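Local coordinates for Glyco_hydro_cc domain-containing protein (Pseudomonas viridiflava, PDB 6UAV), which probably hydrolyses internal beta-1,3-glucosidic bonds of beta-1,3-glucans, as an endo-beta-1,3-glucanase of glycoside hydrolase family GH128, subgroup II, at residues Y10-P15 and S19-G24; S237-A242 and T247-Y252. All coordinates share one frame; numbering follows the deposited sequence.

The chain forms a (beta/alpha)8 barrel, and the two contacts sit near the start and the end of it. Contact 1 comes first. It runs from the loop after strand 6-9 into helix 15-22 and closes over three helical residues. Contact 2 follows far down the chain, after strand 220-225. It closes a four-residue connection between 237-242 and the start of helix 248-255. The two lie in series, with no nesting or crossing. They meet in space because the barrel closes strand 6-9 against strand 220-225. The centres of contact 1 and contact 2 are about 11 Å apart. L240 of contact 2 packs on A20 and L21 of contact 1, with L21 CD1 4.1 Å from L240 CD1.

Contact 1 (Y10-P15 and S19-G24); sequences YDVASP and SALSTG
V12 and L21 face each other across the first beta-to-alpha connection of the TIM barrel. V12 lies in the loop that leaves strand 6-9, and L21 lies on the helix that follows, 15-22. Both side chains leave the backbone toward the other segment. Only one branch of each meets the other: CG2 of V12 comes within 4.2 Å of CD1 of L21. Leucine CG stands beside the backbone N (chi1 -70°), and its chain then extends (chi2 166°), which carries CD1 to the valine. The touch between these two buried side chains is apolar and slight. Y10 OH bonds to R229, and D11 OD1 bonds to N30. An inverse gamma turn is centred on D11, closed by a weak bond from V12 N to Y10 O.

S14 is the N-cap of the helix. Its OG makes a hydrogen bond to E243, from the last beta-to-alpha loop, and a weak one to A16 N. P15 opens the first turn, its CB directed away from S19-G24. Its ring and S19 both touch Y48 of helix 44-48. The two segments are joined by an ordinary helical i to i+4 bond. S19 N-H donates to P15 O, with N and O 3.0 Å apart and an angle of 154° at the hydrogen. S19 OG lies 3.8 Å from the same P15 O.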
loop_
_atom_site.group_PDB
_atom_site.type_symbol
_atom_site.label_atom_id
_atom_site.label_comp_id
_atom_site.label_asym_id
_atom_site.label_seq_id
_atom_site.Cartn_x
_atom_site.Cartn_y
_atom_site.Cartn_z
ATOM N N TYR A 10 -2.422 8.170 -0.296
ATOM C CA TYR A 10 -2.779 9.540 -0.723
ATOM C C TYR A 10 -1.545 10.411 -0.633
ATOM O O TYR A 10 -0.858 10.336 0.362
ATOM C CB TYR A 10 -3.894 10.155 0.130
ATOM C CG TYR A 10 -4.389 11.510 -0.299
ATOM C CD1 TYR A 10 -5.038 11.652 -1.512
ATOM C CD2 TYR A 10 -4.258 12.623 0.505
ATOM C CE1 TYR A 10 -5.519 12.880 -1.910
ATOM C CE2 TYR A 10 -4.681 13.874 0.089
ATOM C CZ TYR A 10 -5.326 14.001 -1.126
ATOM O OH TYR A 10 -5.833 15.202 -1.589
ATOM N N ASP A 11 -1.346 11.305 -1.585
ATOM C CA ASP A 11 -0.209 12.249 -1.510
ATOM C C ASP A 11 -0.604 13.409 -0.584
ATOM O O ASP A 11 -0.858 14.533 -1.056
ATOM C CB ASP A 11 0.209 12.700 -2.903
ATOM C CG ASP A 11 1.516 13.460 -2.910
ATOM O OD1 ASP A 11 2.316 13.290 -1.951
ATOM O OD2 ASP A 11 1.773 14.102 -3.930
ATOM N N VAL A 12 -0.527 13.170 0.727
ATOM C CA VAL A 12 -0.883 14.217 1.717
ATOM C C VAL A 12 0.068 15.402 1.485
ATOM O O VAL A 12 1.320 15.200 1.479
ATOM C CB VAL A 12 -0.745 13.697 3.137
ATOM C CG1 VAL A 12 -1.021 14.808 4.112
ATOM C CG2 VAL A 12 -1.651 12.510 3.385
ATOM N N ALA A 13 -0.492 16.595 1.248
ATOM C CA ALA A 13 0.282 17.827 0.925
ATOM C C ALA A 13 0.154 18.861 2.064
ATOM O O ALA A 13 1.172 19.497 2.493
ATOM C CB ALA A 13 -0.160 18.347 -0.412
ATOM N N SER A 14 -0.953 18.844 2.762
ATOM C CA SER A 14 -1.326 19.930 3.677
ATOM C C SER A 14 -1.120 19.470 5.104
ATOM O O SER A 14 -1.716 18.484 5.490
ATOM C CB SER A 14 -2.728 20.300 3.458
ATOM O OG SER A 14 -3.118 21.276 4.411
ATOM N N PRO A 15 -0.381 20.242 5.918
ATOM C CA PRO A 15 -0.336 19.999 7.361
ATOM C C PRO A 15 -1.749 19.967 7.960
ATOM O O PRO A 15 -2.008 19.164 8.820
ATOM C CB PRO A 15 0.501 21.155 7.925
ATOM C CG PRO A 15 1.331 21.572 6.750
ATOM C CD PRO A 15 0.458 21.402 5.517
ATOM N N SER A 19 -3.476 17.215 10.538
ATOM C CA SER A 19 -4.189 17.471 11.813
ATOM C C SER A 19 -5.443 16.590 11.823
ATOM O O SER A 19 -5.695 15.861 12.835
ATOM C CB SER A 19 -4.562 18.923 11.981
ATOM O OG SER A 19 -3.433 19.752 12.267
ATOM N N ALA A 20 -6.177 16.592 10.706
ATOM C CA ALA A 20 -7.488 15.900 10.592
ATOM C C ALA A 20 -7.254 14.377 10.698
ATOM O O ALA A 20 -7.977 13.683 11.473
ATOM C CB ALA A 20 -8.127 16.328 9.278
ATOM N N LEU A 21 -6.256 13.874 9.971
ATOM C CA LEU A 21 -6.022 12.407 9.834
ATOM C C LEU A 21 -5.355 11.851 11.086
ATOM O O LEU A 21 -5.556 10.690 11.359
ATOM C CB LEU A 21 -5.153 12.105 8.625
ATOM C CG LEU A 21 -5.830 12.350 7.280
ATOM C CD1 LEU A 21 -4.791 12.342 6.208
ATOM C CD2 LEU A 21 -6.967 11.366 7.010
ATOM N N SER A 22 -4.580 12.627 11.813
ATOM C CA SER A 22 -3.564 12.015 12.698
ATOM C C SER A 22 -4.177 11.497 13.985
ATOM O O SER A 22 -3.498 10.731 14.655
ATOM C CB SER A 22 -2.466 13.002 12.965
ATOM O OG SER A 22 -2.988 14.057 13.710
ATOM N N THR A 23 -5.440 11.803 14.267
ATOM C CA THR A 23 -6.137 11.229 15.451
ATOM C C THR A 23 -6.274 9.712 15.332
ATOM O O THR A 23 -6.243 9.047 16.374
ATOM C CB THR A 23 -7.481 11.912 15.695
ATOM O OG1 THR A 23 -8.271 11.604 14.548
ATOM C CG2 THR A 23 -7.269 13.394 15.938
ATOM N N GLY A 24 -6.434 9.182 14.137
ATOM C CA GLY A 24 -6.583 7.721 13.925
ATOM C C GLY A 24 -5.588 7.099 12.937
ATOM O O GLY A 24 -5.606 5.876 12.812
#

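Contact 2 (S237-A242 and T247-Y252); sequences SSLLDA and TELGQY
T247 has OG1 set between its own backbone N and carbonyl carbon (chi1 61°), which aims the hydroxyl at S238 and leaves CG2 beside the backbone N, over L240 and D241. L249 has CG anti to its N (chi1 -173°), and this, with chi2, sets CD2 against the carbonyl oxygens of S237 and S238.

The hydroxyl of T247 does two jobs. Its OG1 donates to S238 O at 2.7 Å and accepts from G250 N at 3.0 Å. The second bond caps the helix that starts at E248. T247 N also donates, to L239 O at 2.9 Å, so one residue grips two successive carbonyls. The donor of this bond stands well above the carbonyl plane of L239. The same oxygen takes a CA-H...O contact from G250 CA at 3.4 Å. The backbones are close here, and G250 has no side chain to come between them.

Apolar contacts add to these bonds. L239 CB points away from the helix overall yet still touches G250 CA, and the end of the side chain comes nearer. Its CD2 lies 3.8 Å from G250 CA and 4.0 Å from L249 CD2, the two leucines meeting at a slant. Both also rest on W225 of strand 220-225. At exposed D241, CB lies 4.0 Å from T247 CG2.

The serines of the loop bond outside the two segments. S238 OG bonds to D233 and to M230 N, and S237 OG bonds to F226 O and W188.

This is a threonine N-cap that ties the helix start to the preceding loop, in the last beta-to-alpha connection of the TIM barrel.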
loop_
_atom_site.group_PDB
_atom_site.type_symbol
_atom_site.label_atom_id
_atom_site.label_comp_id
_atom_site.label_asym_id
_atom_site.label_seq_id
_atom_site.Cartn_x
_atom_site.Cartn_y
_atom_site.Cartn_z
ATOM N N SER A 237 -15.553 7.056 -1.652
ATOM C CA SER A 237 -14.256 6.533 -1.154
ATOM C C SER A 237 -13.383 7.613 -0.480
ATOM O O SER A 237 -12.441 7.248 0.222
ATOM C CB SER A 237 -13.518 5.851 -2.310
ATOM O OG SER A 237 -12.780 4.735 -1.845
ATOM N N SER A 238 -13.725 8.891 -0.601
ATOM C CA SER A 238 -12.897 10.007 -0.043
ATOM C C SER A 238 -12.984 10.105 1.495
ATOM O O SER A 238 -14.110 10.140 2.059
ATOM C CB SER A 238 -13.254 11.352 -0.673
ATOM O OG SER A 238 -12.971 11.351 -2.075
ATOM N N LEU A 239 -11.831 10.255 2.154
ATOM C CA LEU A 239 -11.738 10.502 3.606
ATOM C C LEU A 239 -11.705 12.006 3.935
ATOM O O LEU A 239 -11.984 12.343 5.086
ATOM C CB LEU A 239 -10.466 9.879 4.145
ATOM C CG LEU A 239 -10.267 8.386 3.943
ATOM C CD1 LEU A 239 -8.889 8.022 4.419
ATOM C CD2 LEU A 239 -11.301 7.549 4.662
ATOM N N LEU A 240 -11.439 12.853 2.950
ATOM C CA LEU A 240 -11.210 14.318 3.131
ATOM C C LEU A 240 -12.083 15.089 2.135
ATOM O O LEU A 240 -12.387 14.581 1.032
ATOM C CB LEU A 240 -9.734 14.664 2.911
ATOM C CG LEU A 240 -8.783 14.129 3.976
ATOM C CD1 LEU A 240 -7.354 14.079 3.464
ATOM C CD2 LEU A 240 -8.910 14.897 5.308
ATOM N N ASP A 241 -12.449 16.318 2.496
ATOM C CA ASP A 241 -13.201 17.181 1.532
ATOM C C ASP A 241 -12.435 18.507 1.454
ATOM O O ASP A 241 -11.373 18.524 0.773
ATOM C CB ASP A 241 -14.674 17.299 1.889
ATOM C CG ASP A 241 -15.508 18.008 0.828
ATOM O OD1 ASP A 241 -14.973 18.362 -0.262
ATOM O OD2 ASP A 241 -16.646 18.256 1.110
ATOM N N ALA A 242 -12.901 19.561 2.124
ATOM C CA ALA A 242 -12.151 20.836 2.176
ATOM C C ALA A 242 -10.766 20.551 2.770
ATOM O O ALA A 242 -10.623 19.634 3.560
ATOM C CB ALA A 242 -12.909 21.867 3.013
ATOM N N THR A 247 -14.397 13.928 5.681
ATOM C CA THR A 247 -15.757 13.509 5.316
ATOM C C THR A 247 -16.335 12.655 6.444
ATOM O O THR A 247 -15.638 12.292 7.409
ATOM C CB THR A 247 -15.762 12.689 4.030
ATOM O OG1 THR A 247 -14.968 11.517 4.261
ATOM C CG2 THR A 247 -15.240 13.463 2.838
ATOM N N GLU A 248 -17.614 12.369 6.354
ATOM C CA GLU A 248 -18.211 11.372 7.260
ATOM C C GLU A 248 -17.392 10.071 7.203
ATOM O O GLU A 248 -17.097 9.505 8.257
ATOM C CB GLU A 248 -19.670 11.176 6.899
ATOM C CG GLU A 248 -20.321 10.155 7.764
ATOM C CD GLU A 248 -21.818 10.098 7.527
ATOM O OE1 GLU A 248 -22.353 11.081 7.010
ATOM O OE2 GLU A 248 -22.373 9.013 7.723
ATOM N N LEU A 249 -17.054 9.606 6.015
ATOM C CA LEU A 249 -16.282 8.349 5.868
ATOM C C LEU A 249 -14.960 8.490 6.626
ATOM O O LEU A 249 -14.542 7.521 7.280
ATOM C CB LEU A 249 -16.028 8.000 4.399
ATOM C CG LEU A 249 -15.381 6.629 4.227
ATOM C CD1 LEU A 249 -16.403 5.525 4.431
ATOM C CD2 LEU A 249 -14.710 6.528 2.868
ATOM N N GLY A 250 -14.297 9.644 6.474
ATOM C CA GLY A 250 -12.983 9.851 7.103
ATOM C C GLY A 250 -13.092 9.798 8.611
ATOM O O GLY A 250 -12.298 9.140 9.249
ATOM N N GLN A 251 -14.070 10.517 9.179
ATOM C CA GLN A 251 -14.277 10.486 10.639
ATOM C C GLN A 251 -14.482 9.005 11.013
ATOM O O GLN A 251 -13.961 8.538 12.059
ATOM C CB GLN A 251 -15.449 11.411 11.013
ATOM C CG GLN A 251 -15.561 11.675 12.494
ATOM C CD GLN A 251 -14.773 12.898 12.917
ATOM O OE1 GLN A 251 -13.766 12.806 13.628
ATOM N NE2 GLN A 251 -15.230 14.073 12.482
ATOM N N TYR A 252 -15.291 8.288 10.246
ATOM C CA TYR A 252 -15.676 6.899 10.588
ATOM C C TYR A 252 -14.416 6.023 10.602
ATOM O O TYR A 252 -14.121 5.340 11.619
ATOM C CB TYR A 252 -16.751 6.401 9.628
ATOM C CG TYR A 252 -17.298 5.040 9.957
ATOM C CD1 TYR A 252 -18.049 4.851 11.104
ATOM C CD2 TYR A 252 -17.188 3.978 9.090
ATOM C CE1 TYR A 252 -18.636 3.629 11.405
ATOM C CE2 TYR A 252 -17.778 2.756 9.366
ATOM C CZ TYR A 252 -18.483 2.558 10.539
ATOM O OH TYR A 252 -19.048 1.349 10.882
#